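Local coordinates for protein Amuc_1102 (Akkermansia muciniphila, PDB 7DSZ) that is of unknown molecular function but adopts an immunoglobulin-like fold related to archaeal type IV pilus proteins, and probably serves in a pilus-like assembly, at residues L26-R31 / K132-Q137; D53-F58 / Y110-L115; K77-V82 / K93-V98. One frame throughout, in Å; residues are numbered along the deposited sequence. Where two conformers were deposited one is given.

Contact 1: residues L26-R31 / K132-Q137; sequences LSLYMR and KWVKYQ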
loop_
_atom_site.group_PDB
_atom_site.type_symbol
_atom_site.label_atom_id
_atom_site.label_comp_id
_atom_site.label_asym_id
_atom_site.label_seq_id
_atom_site.Cartn_x
_atom_site.Cartn_y
_atom_site.Cartn_z
ATOM N N LEU C 26 17.354 1.591 20.110
ATOM C CA LEU C 26 16.051 2.064 19.638
ATOM C C LEU C 26 15.621 3.274 20.459
ATOM O O LEU C 26 15.531 3.194 21.691
ATOM C CB LEU C 26 15.003 0.956 19.755
ATOM C CG LEU C 26 13.688 1.244 19.030
ATOM C CD1 LEU C 26 13.862 1.259 17.498
ATOM C CD2 LEU C 26 12.648 0.223 19.429
ATOM N N SER C 27 15.354 4.390 19.784
ATOM C CA SER C 27 14.879 5.619 20.407
ATOM C C SER C 27 13.483 5.946 19.901
ATOM O O SER C 27 13.178 5.730 18.732
ATOM C CB SER C 27 15.790 6.802 20.096
ATOM O OG SER C 27 17.039 6.655 20.743
ATOM N N LEU C 28 12.658 6.519 20.774
ATOM C CA LEU C 28 11.330 6.994 20.384
ATOM C C LEU C 28 11.368 8.493 20.131
ATOM O O LEU C 28 11.796 9.264 21.001
ATOM C CB LEU C 28 10.298 6.684 21.467
ATOM C CG LEU C 28 8.954 7.414 21.318
ATOM C CD1 LEU C 28 8.229 6.905 20.075
ATOM C CD2 LEU C 28 8.107 7.195 22.555
ATOM N N TYR C 29 10.932 8.897 18.946
ATOM C CA TYR C 29 10.710 10.294 18.600
ATOM C C TYR C 29 9.235 10.500 18.312
ATOM O O TYR C 29 8.668 9.796 17.471
ATOM C CB TYR C 29 11.483 10.703 17.358
ATOM C CG TYR C 29 12.985 10.635 17.462
ATOM C CD1 TYR C 29 13.710 11.748 17.861
ATOM C CD2 TYR C 29 13.670 9.477 17.129
ATOM C CE1 TYR C 29 15.090 11.712 17.933
ATOM C CE2 TYR C 29 15.074 9.430 17.195
ATOM C CZ TYR C 29 15.759 10.558 17.597
ATOM O OH TYR C 29 17.122 10.543 17.652
ATOM N N MET C 30 8.616 11.468 18.984
ATOM C CA MET C 30 7.269 11.881 18.617
ATOM C C MET C 30 7.385 12.945 17.537
ATOM O O MET C 30 8.070 13.956 17.723
ATOM C CB MET C 30 6.490 12.401 19.834
ATOM C CG MET C 30 6.355 11.380 20.954
ATOM S SD MET C 30 5.502 9.866 20.441
ATOM C CE MET C 30 4.023 10.513 19.697
ATOM N N ARG C 31 6.722 12.727 16.402
ATOM C CA ARG C 31 6.932 13.585 15.242
ATOM C C ARG C 31 5.602 13.833 14.560
ATOM O O ARG C 31 4.814 12.904 14.381
ATOM C CB ARG C 31 7.895 12.956 14.220
ATOM C CG ARG C 31 9.312 12.674 14.743
ATOM C CD ARG C 31 10.133 12.008 13.647
ATOM N NE ARG C 31 9.944 12.755 12.423
ATOM C CZ ARG C 31 9.842 12.239 11.210
ATOM N NH1 ARG C 31 9.916 10.930 10.988
ATOM N NH2 ARG C 31 9.664 13.070 10.203
ATOM N N LYS C 132 6.507 7.691 30.569
ATOM C CA LYS C 132 7.292 6.616 29.966
ATOM C C LYS C 132 6.349 5.471 29.612
ATOM O O LYS C 132 6.304 4.424 30.264
ATOM C CB LYS C 132 8.400 6.157 30.907
ATOM C CG LYS C 132 9.548 7.136 31.026
ATOM C CD LYS C 132 10.228 7.365 29.686
ATOM C CE LYS C 132 10.734 8.791 29.590
ATOM N NZ LYS C 132 11.292 9.253 30.892
ATOM N N TRP C 133 5.568 5.699 28.557
ATOM C CA TRP C 133 4.557 4.718 28.202
ATOM C C TRP C 133 5.135 3.502 27.496
ATOM O O TRP C 133 4.459 2.475 27.417
ATOM C CB TRP C 133 3.466 5.369 27.350
ATOM C CG TRP C 133 3.923 6.070 26.092
ATOM C CD1 TRP C 133 4.309 7.380 25.968
ATOM C CD2 TRP C 133 3.965 5.513 24.770
ATOM N NE1 TRP C 133 4.606 7.664 24.650
ATOM C CE2 TRP C 133 4.404 6.534 23.897
ATOM C CE3 TRP C 133 3.676 4.250 24.241
ATOM C CZ2 TRP C 133 4.563 6.327 22.518
ATOM C CZ3 TRP C 133 3.835 4.044 22.882
ATOM C CH2 TRP C 133 4.290 5.074 22.036
ATOM N N VAL C 134 6.365 3.578 27.003
ATOM C CA VAL C 134 7.042 2.415 26.438
ATOM C C VAL C 134 7.763 1.698 27.576
ATOM O O VAL C 134 8.754 2.204 28.106
ATOM C CB VAL C 134 8.024 2.818 25.332
ATOM C CG1 VAL C 134 8.665 1.571 24.734
ATOM C CG2 VAL C 134 7.322 3.648 24.260
ATOM N N LYS C 135 7.292 0.506 27.932
ATOM C CA LYS C 135 7.849 -0.213 29.074
ATOM C C LYS C 135 9.070 -1.043 28.699
ATOM O O LYS C 135 10.085 -1.003 29.400
ATOM C CB LYS C 135 6.771 -1.102 29.703
ATOM C CG LYS C 135 5.623 -0.299 30.303
ATOM C CD LYS C 135 6.150 0.902 31.088
ATOM C CE LYS C 135 5.005 1.679 31.721
ATOM N NZ LYS C 135 5.461 2.932 32.379
ATOM N N TYR C 136 8.988 -1.797 27.605
ATOM C CA TYR C 136 10.109 -2.586 27.114
ATOM C C TYR C 136 10.257 -2.407 25.609
ATOM O O TYR C 136 9.272 -2.174 24.901
ATOM C CB TYR C 136 9.916 -4.056 27.397
ATOM C CG TYR C 136 9.703 -4.370 28.859
ATOM C CD1 TYR C 136 10.723 -4.190 29.772
ATOM C CD2 TYR C 136 8.481 -4.838 29.320
ATOM C CE1 TYR C 136 10.548 -4.477 31.112
ATOM C CE2 TYR C 136 8.292 -5.134 30.668
ATOM C CZ TYR C 136 9.335 -4.947 31.552
ATOM O OH TYR C 136 9.173 -5.227 32.886
ATOM N N GLN C 137 11.499 -2.537 25.133
ATOM C CA GLN C 137 11.820 -2.474 23.709
ATOM C C GLN C 137 12.816 -3.571 23.358
ATOM O O GLN C 137 13.682 -3.927 24.162
ATOM C CB GLN C 137 12.450 -1.131 23.294
ATOM C CG GLN C 137 11.618 0.071 23.637
ATOM C CD GLN C 137 12.196 1.368 23.103
ATOM O OE1 GLN C 137 11.454 2.273 22.721
ATOM N NE2 GLN C 137 13.524 1.482 23.110
#

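Contact 2: residues D53-F58 / Y110-L115; sequences DFEIPF and YASVYL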
loop_
_atom_site.group_PDB
_atom_site.type_symbol
_atom_site.label_atom_id
_atom_site.label_comp_id
_atom_site.label_asym_id
_atom_site.label_seq_id
_atom_site.Cartn_x
_atom_site.Cartn_y
_atom_site.Cartn_z
ATOM N N ASP C 53 7.629 7.466 16.349
ATOM C CA ASP C 53 8.610 7.023 15.361
ATOM C C ASP C 53 9.768 6.402 16.128
ATOM O O ASP C 53 10.540 7.122 16.770
ATOM C CB ASP C 53 9.054 8.218 14.504
ATOM C CG ASP C 53 10.223 7.911 13.579
ATOM O OD1 ASP C 53 10.638 6.743 13.435
ATOM O OD2 ASP C 53 10.696 8.877 12.962
ATOM N N PHE C 54 9.867 5.071 16.086
ATOM C CA PHE C 54 10.929 4.344 16.768
ATOM C C PHE C 54 12.085 4.188 15.794
ATOM O O PHE C 54 11.907 3.612 14.722
ATOM C CB PHE C 54 10.450 2.968 17.242
ATOM C CG PHE C 54 9.367 3.016 18.291
ATOM C CD1 PHE C 54 9.695 3.017 19.646
ATOM C CD2 PHE C 54 8.028 3.021 17.930
ATOM C CE1 PHE C 54 8.680 3.043 20.631
ATOM C CE2 PHE C 54 7.024 3.058 18.890
ATOM C CZ PHE C 54 7.356 3.060 20.246
ATOM N N GLU C 55 13.265 4.693 16.160
ATOM C CA GLU C 55 14.415 4.738 15.256
ATOM C C GLU C 55 15.571 3.976 15.873
ATOM O O GLU C 55 15.877 4.186 17.048
ATOM C CB GLU C 55 14.858 6.183 15.021
ATOM C CG GLU C 55 13.799 7.067 14.376
ATOM C CD GLU C 55 13.890 6.987 12.881
ATOM O OE1 GLU C 55 15.036 7.060 12.361
ATOM O OE2 GLU C 55 12.838 6.826 12.223
ATOM N N ILE C 56 16.240 3.119 15.098
ATOM C CA ILE C 56 17.462 2.473 15.553
ATOM C C ILE C 56 18.573 2.617 14.518
ATOM O O ILE C 56 18.428 2.157 13.380
ATOM C CB ILE C 56 17.254 0.994 15.940
ATOM C CG1 ILE C 56 18.552 0.398 16.501
ATOM C CG2 ILE C 56 16.679 0.143 14.794
ATOM C CD1 ILE C 56 18.289 -0.861 17.369
ATOM N N PRO C 57 19.679 3.278 14.851
ATOM C CA PRO C 57 20.817 3.333 13.932
ATOM C C PRO C 57 21.498 1.985 13.836
ATOM O O PRO C 57 21.566 1.235 14.811
ATOM C CB PRO C 57 21.771 4.346 14.585
ATOM C CG PRO C 57 21.036 4.965 15.718
ATOM C CD PRO C 57 19.949 3.968 16.120
ATOM N N PHE C 58 22.035 1.693 12.651
ATOM C CA PHE C 58 22.823 0.475 12.508
ATOM C C PHE C 58 23.794 0.599 11.344
ATOM O O PHE C 58 23.661 1.469 10.485
ATOM C CB PHE C 58 21.930 -0.761 12.346
ATOM C CG PHE C 58 21.262 -0.893 10.998
ATOM C CD1 PHE C 58 20.041 -0.289 10.750
ATOM C CD2 PHE C 58 21.818 -1.685 10.015
ATOM C CE1 PHE C 58 19.403 -0.460 9.531
ATOM C CE2 PHE C 58 21.188 -1.861 8.793
ATOM C CZ PHE C 58 19.982 -1.241 8.543
ATOM N N TYR C 110 19.556 3.548 9.108
ATOM C CA TYR C 110 18.556 3.467 10.163
ATOM C C TYR C 110 17.477 2.464 9.796
ATOM O O TYR C 110 17.149 2.286 8.622
ATOM C CB TYR C 110 17.849 4.807 10.400
ATOM C CG TYR C 110 18.450 5.679 11.472
ATOM C CD1 TYR C 110 18.010 5.586 12.792
ATOM C CD2 TYR C 110 19.425 6.627 11.157
ATOM C CE1 TYR C 110 18.548 6.396 13.789
ATOM C CE2 TYR C 110 19.975 7.440 12.149
ATOM C CZ TYR C 110 19.517 7.326 13.453
ATOM O OH TYR C 110 20.025 8.138 14.446
ATOM N N ALA C 111 16.897 1.847 10.826
ATOM C CA ALA C 111 15.645 1.105 10.713
ATOM C C ALA C 111 14.583 1.798 11.571
ATOM O O ALA C 111 14.904 2.546 12.500
ATOM C CB ALA C 111 15.824 -0.357 11.142
ATOM N N SER C 112 13.307 1.562 11.262
ATOM C CA SER C 112 12.273 2.252 12.025
ATOM C C SER C 112 10.957 1.478 11.996
ATOM O O SER C 112 10.725 0.627 11.130
ATOM C CB SER C 112 12.048 3.682 11.499
ATOM O OG SER C 112 11.573 3.674 10.154
ATOM N N VAL C 113 10.114 1.774 12.989
ATOM C CA VAL C 113 8.718 1.336 13.013
ATOM C C VAL C 113 7.920 2.421 13.705
ATOM O O VAL C 113 8.470 3.284 14.391
ATOM C CB VAL C 113 8.466 -0.011 13.736
ATOM C CG1 VAL C 113 8.840 -1.166 12.847
ATOM C CG2 VAL C 113 9.190 -0.045 15.076
ATOM N N TYR C 114 6.596 2.395 13.507
ATOM C CA TYR C 114 5.760 3.526 13.891
ATOM C C TYR C 114 4.481 3.066 14.576
ATOM O O TYR C 114 3.943 2.002 14.270
ATOM C CB TYR C 114 5.359 4.381 12.664
ATOM C CG TYR C 114 6.571 4.826 11.853
ATOM C CD1 TYR C 114 7.253 3.927 11.041
ATOM C CD2 TYR C 114 7.042 6.137 11.932
ATOM C CE1 TYR C 114 8.377 4.304 10.340
ATOM C CE2 TYR C 114 8.170 6.540 11.208
ATOM C CZ TYR C 114 8.832 5.607 10.414
ATOM O OH TYR C 114 9.963 5.975 9.688
ATOM N N LEU C 115 3.965 3.920 15.461
ATOM C CA LEU C 115 2.594 3.811 15.948
ATOM C C LEU C 115 1.819 5.063 15.550
ATOM O O LEU C 115 2.348 6.179 15.607
ATOM C CB LEU C 115 2.558 3.624 17.479
ATOM C CG LEU C 115 2.961 2.246 18.006
ATOM C CD1 LEU C 115 3.068 2.314 19.550
ATOM C CD2 LEU C 115 2.002 1.103 17.545
#

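Contact 3: residues K77-V82 / K93-V98; sequences KFYIAV and KLYKEV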
loop_
_atom_site.group_PDB
_atom_site.type_symbol
_atom_site.label_atom_id
_atom_site.label_comp_id
_atom_site.label_asym_id
_atom_site.label_seq_id
_atom_site.Cartn_x
_atom_site.Cartn_y
_atom_site.Cartn_z
ATOM N N LYS C 77 13.130 -7.467 13.439
ATOM C CA LYS C 77 11.950 -7.785 14.236
ATOM C C LYS C 77 11.904 -6.822 15.412
ATOM O O LYS C 77 12.861 -6.742 16.191
ATOM C CB LYS C 77 11.982 -9.241 14.700
ATOM C CG LYS C 77 11.924 -10.217 13.549
ATOM C CD LYS C 77 12.073 -11.670 14.018
ATOM C CE LYS C 77 11.743 -12.648 12.877
ATOM N NZ LYS C 77 11.923 -14.071 13.310
ATOM N N PHE C 78 10.821 -6.052 15.500
ATOM C CA PHE C 78 10.638 -5.075 16.561
ATOM C C PHE C 78 9.651 -5.608 17.592
ATOM O O PHE C 78 8.599 -6.133 17.226
ATOM C CB PHE C 78 10.096 -3.759 16.010
ATOM C CG PHE C 78 11.038 -3.047 15.074
ATOM C CD1 PHE C 78 11.093 -3.416 13.736
ATOM C CD2 PHE C 78 11.835 -2.012 15.525
ATOM C CE1 PHE C 78 11.938 -2.753 12.857
ATOM C CE2 PHE C 78 12.693 -1.336 14.659
ATOM C CZ PHE C 78 12.736 -1.704 13.324
ATOM N N TYR C 79 9.985 -5.435 18.871
ATOM C CA TYR C 79 9.126 -5.816 19.989
ATOM C C TYR C 79 8.974 -4.608 20.891
ATOM O O TYR C 79 9.975 -4.073 21.384
ATOM C CB TYR C 79 9.721 -6.977 20.798
ATOM C CG TYR C 79 10.075 -8.190 19.977
ATOM C CD1 TYR C 79 11.330 -8.303 19.390
ATOM C CD2 TYR C 79 9.172 -9.229 19.807
ATOM C CE1 TYR C 79 11.674 -9.408 18.647
ATOM C CE2 TYR C 79 9.506 -10.347 19.058
ATOM C CZ TYR C 79 10.764 -10.426 18.479
ATOM O OH TYR C 79 11.126 -11.526 17.731
ATOM N N ILE C 80 7.734 -4.197 21.133
ATOM C CA ILE C 80 7.448 -3.044 21.969
ATOM C C ILE C 80 6.372 -3.441 22.971
ATOM O O ILE C 80 5.347 -4.020 22.597
ATOM C CB ILE C 80 7.016 -1.827 21.127
ATOM C CG1 ILE C 80 8.213 -1.323 20.301
ATOM C CG2 ILE C 80 6.466 -0.717 22.025
ATOM C CD1 ILE C 80 7.850 -0.446 19.102
ATOM N N ALA C 81 6.619 -3.134 24.245
ATOM C CA ALA C 81 5.701 -3.474 25.326
ATOM C C ALA C 81 5.162 -2.203 25.965
ATOM O O ALA C 81 5.928 -1.289 26.301
ATOM C CB ALA C 81 6.396 -4.360 26.374
ATOM N N VAL C 82 3.836 -2.145 26.117
ATOM C CA VAL C 82 3.145 -1.038 26.764
ATOM C C VAL C 82 2.114 -1.626 27.722
ATOM O O VAL C 82 1.710 -2.785 27.605
ATOM C CB VAL C 82 2.457 -0.086 25.746
ATOM C CG1 VAL C 82 3.469 0.435 24.728
ATOM C CG2 VAL C 82 1.312 -0.804 25.025
ATOM N N LYS C 93 2.204 -6.758 24.093
ATOM C CA LYS C 93 3.421 -6.923 23.308
ATOM C C LYS C 93 3.076 -6.694 21.843
ATOM O O LYS C 93 2.272 -7.434 21.265
ATOM C CB LYS C 93 4.037 -8.304 23.518
ATOM C CG LYS C 93 5.326 -8.518 22.736
ATOM C CD LYS C 93 6.116 -9.719 23.242
ATOM C CE LYS C 93 5.313 -11.006 23.099
ATOM N NZ LYS C 93 6.070 -12.196 23.608
ATOM N N LEU C 94 3.667 -5.654 21.260
ATOM C CA LEU C 94 3.451 -5.282 19.870
ATOM C C LEU C 94 4.644 -5.753 19.048
ATOM O O LEU C 94 5.794 -5.564 19.457
ATOM C CB LEU C 94 3.289 -3.769 19.734
ATOM C CG LEU C 94 2.375 -3.110 20.766
ATOM C CD1 LEU C 94 2.262 -1.623 20.437
ATOM C CD2 LEU C 94 0.995 -3.791 20.811
ATOM N N TYR C 95 4.372 -6.362 17.902
ATOM C CA TYR C 95 5.415 -6.989 17.101
ATOM C C TYR C 95 5.337 -6.524 15.659
ATOM O O TYR C 95 4.242 -6.374 15.106
ATOM C CB TYR C 95 5.271 -8.500 17.143
ATOM C CG TYR C 95 6.151 -9.277 16.179
ATOM C CD1 TYR C 95 7.486 -9.536 16.491
ATOM C CD2 TYR C 95 5.639 -9.802 15.000
ATOM C CE1 TYR C 95 8.294 -10.285 15.641
ATOM C CE2 TYR C 95 6.443 -10.549 14.136
ATOM C CZ TYR C 95 7.772 -10.770 14.468
ATOM O OH TYR C 95 8.566 -11.512 13.635
ATOM N N LYS C 96 6.500 -6.333 15.038
ATOM C CA LYS C 96 6.525 -6.016 13.617
ATOM C C LYS C 96 7.795 -6.560 12.982
ATOM O O LYS C 96 8.884 -6.383 13.536
ATOM C CB LYS C 96 6.442 -4.503 13.405
ATOM C CG LYS C 96 6.409 -4.094 11.944
ATOM C CD LYS C 96 5.090 -4.499 11.294
ATOM C CE LYS C 96 4.870 -3.726 9.995
ATOM N NZ LYS C 96 3.491 -3.981 9.438
ATOM N N GLU C 97 7.646 -7.204 11.824
ATOM C CA GLU C 97 8.759 -7.583 10.957
ATOM C C GLU C 97 8.878 -6.577 9.823
ATOM O O GLU C 97 7.887 -6.292 9.139
ATOM C CB GLU C 97 8.551 -8.967 10.348
ATOM C CG GLU C 97 9.084 -10.100 11.149
ATOM C CD GLU C 97 8.767 -11.451 10.517
ATOM O OE1 GLU C 97 8.020 -12.248 11.142
ATOM O OE2 GLU C 97 9.259 -11.696 9.390
ATOM N N VAL C 98 10.084 -6.050 9.624
ATOM C CA VAL C 98 10.400 -5.178 8.494
ATOM C C VAL C 98 11.554 -5.821 7.741
ATOM O O VAL C 98 12.645 -5.985 8.302
ATOM C CB VAL C 98 10.767 -3.755 8.948
ATOM C CG1 VAL C 98 11.009 -2.843 7.749
ATOM C CG2 VAL C 98 9.674 -3.169 9.849
HETATM O O HOH W 1 9.630 -14.235 14.991
#

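Contact 1: residues L26-R31 / K132-Q137
This is a side-chain contact across the margin of a beta sandwich: residues 26-31 lie on strand 18-32, an outermost strand of the three-stranded sheet, and residues 132-137 lead into strand 134-143 of the opposing sheet. The two segments are not strand neighbours, and what joins them falls into a polar end and a greasy end.

At the polar end Gln137 reaches over with its chain extended beyond CG and gives an N-H to the main chain of Leu26, NE2 to O 3.0 Å. The bond is somewhat bent, 146° at the hydrogen, and the donor sits well above the carbonyl plane, although the oxygen stays close to the plane of the amide. NE2 also bonds Tyr151 OH, so two partners fix the turn of the amide. Leu26, its CG anti to the backbone N (chi1 -168°), lays CD2 against the same group, 3.9 Å from Gln137 CD.

At the greasy end Trp133 does the work. Its CG takes the crowded position between backbone N and carbonyl carbon (chi1 56°), which swings the indole toward residues 26-31. Leu28 crosses it at about a right angle, CD2 lying 3.6 Å from Trp133 CZ2, while Met30 brings its sulfur to the ring edge, SD to Trp133 CZ2 4.2 Å. Val134 fills in beside Leu28: its CG2 covers one face of the neighbouring indole near the rim and also touches Leu28 CD2 at 4.0 Å. Val120, Ile123 and Thr124 of helix 117-124 pack on the indole too.

Two residues past Trp133, Lys135 and Tyr136 both face Ala81 in a classic beta bulge. The Gln137 bond is a feature of this protein; apolar side chains meeting between two sheets are characteristic of the immunoglobulin-like sandwich.

Contact 2: residues D53-F58 / Y110-L115
Strands 50-63 and 109-115 pair antiparallel in the three-stranded sheet of the immunoglobulin-like sandwich. Four backbone bonds hold them, the straightest being Ala111 N to Ile56 O at 3.0 Å and 172°. The tight side is the one carrying Phe54, Ile56, Ala111 and Val113, which faces strand 70-83 of the other sheet. There Ile56 CG2 meets Ala111 CB at 3.8 Å, and Phe58 slips its ring edge against the Tyr110-Ala111 peptide, CE1 of Phe58 lying 3.5 Å from Tyr110 C.

The other side is polar and opens partly to solvent at Pro57 and Tyr110. Pro57 lies over a face of the Tyr110 ring in a CH-pi contact, CB 4.1 Å from the ring centroid, and Arg192 adds a cation-pi contact. An alanine at Tyr110 would take away this ring and would probably leave Pro57 less covered and Arg192 without its aromatic partner.

Further along, Asp53 forms a salt bridge with Arg31, and Glu55 one with Arg192, while Tyr193 OH adds a hydrogen bond to Glu55. Tyr114 lies alongside Asp53, CE2 to OD1 3.3 Å, and its OH shares a 2.8 Å hydrogen bond with Ser112 OG.

Contact 3: residues K77-V82 / K93-V98
Tyr79 and Tyr95 sit across from each other and lean the same way, so that one ring nestles beside the other. Tyr79 brings CE2 to the edge of its partner, 3.4 Å from Tyr95 CD1, with the planes inclined at 48°; the Tyr79 ring is also stacked on Trp162. Tyr95, with CG anti to the backbone N, slants toward the diagonal neighbour Lys77, whose extended chain runs alongside and places CE 3.5 Å from Tyr95 OH. Glu97 lies along this lysine, CG to Lys77 CG 3.7 Å. Tyr95 OH gives Glu97 OE1 a hydrogen bond of 2.7 Å. The hydroxyl thus has the lysine methylenes on one side and the carboxylate at its tip, and a water links it to Lys77 NZ, which also forms a salt bridge with Glu142.

All this decorates one face of a beta hairpin, strands 70-83 and 91-104, bound by four backbone bonds, among them a nearly straight Phe78 N to Lys96 O of 2.8 Å.

The opposite face is mostly apolar, apart from Lys96, whose ammonium leads away to Glu182. Val113 of strand 109-115 is the bump that meets Phe78, Lys96 and Val98 together; Ala111 touches Phe78 too. Phe78 CE1 reaches diagonally to Val98 CG2 at 3.8 Å. Leu94 lays CB and CG against Ile80 O, which its own N-H also bonds.

Contact 2 knits strands within the three-stranded sheet and contact 3 within the other sheet, while contact 1 spans the two sheets at their margin. Contact 2 adjoins contact 1 through the shared three-stranded sheet, where Tyr29 O lies 2.8 Å from Asp53 N. Contact 3 joins contact 1 through the other sheet: Lys135 N approaches Ala81 O at 2.8 Å. Between contacts 2 and 3 the sandwich interior closes, with Val113 CG1 3.3 Å from Phe78 CD1 and Phe54 CE2 3.6 Å from Ile80 CD1. Leu26 of contact 1 borders the same interior, its CD1 4.0 Å from Phe78 CE2. The centres of the three contacts lie about 10 to 12 Å apart.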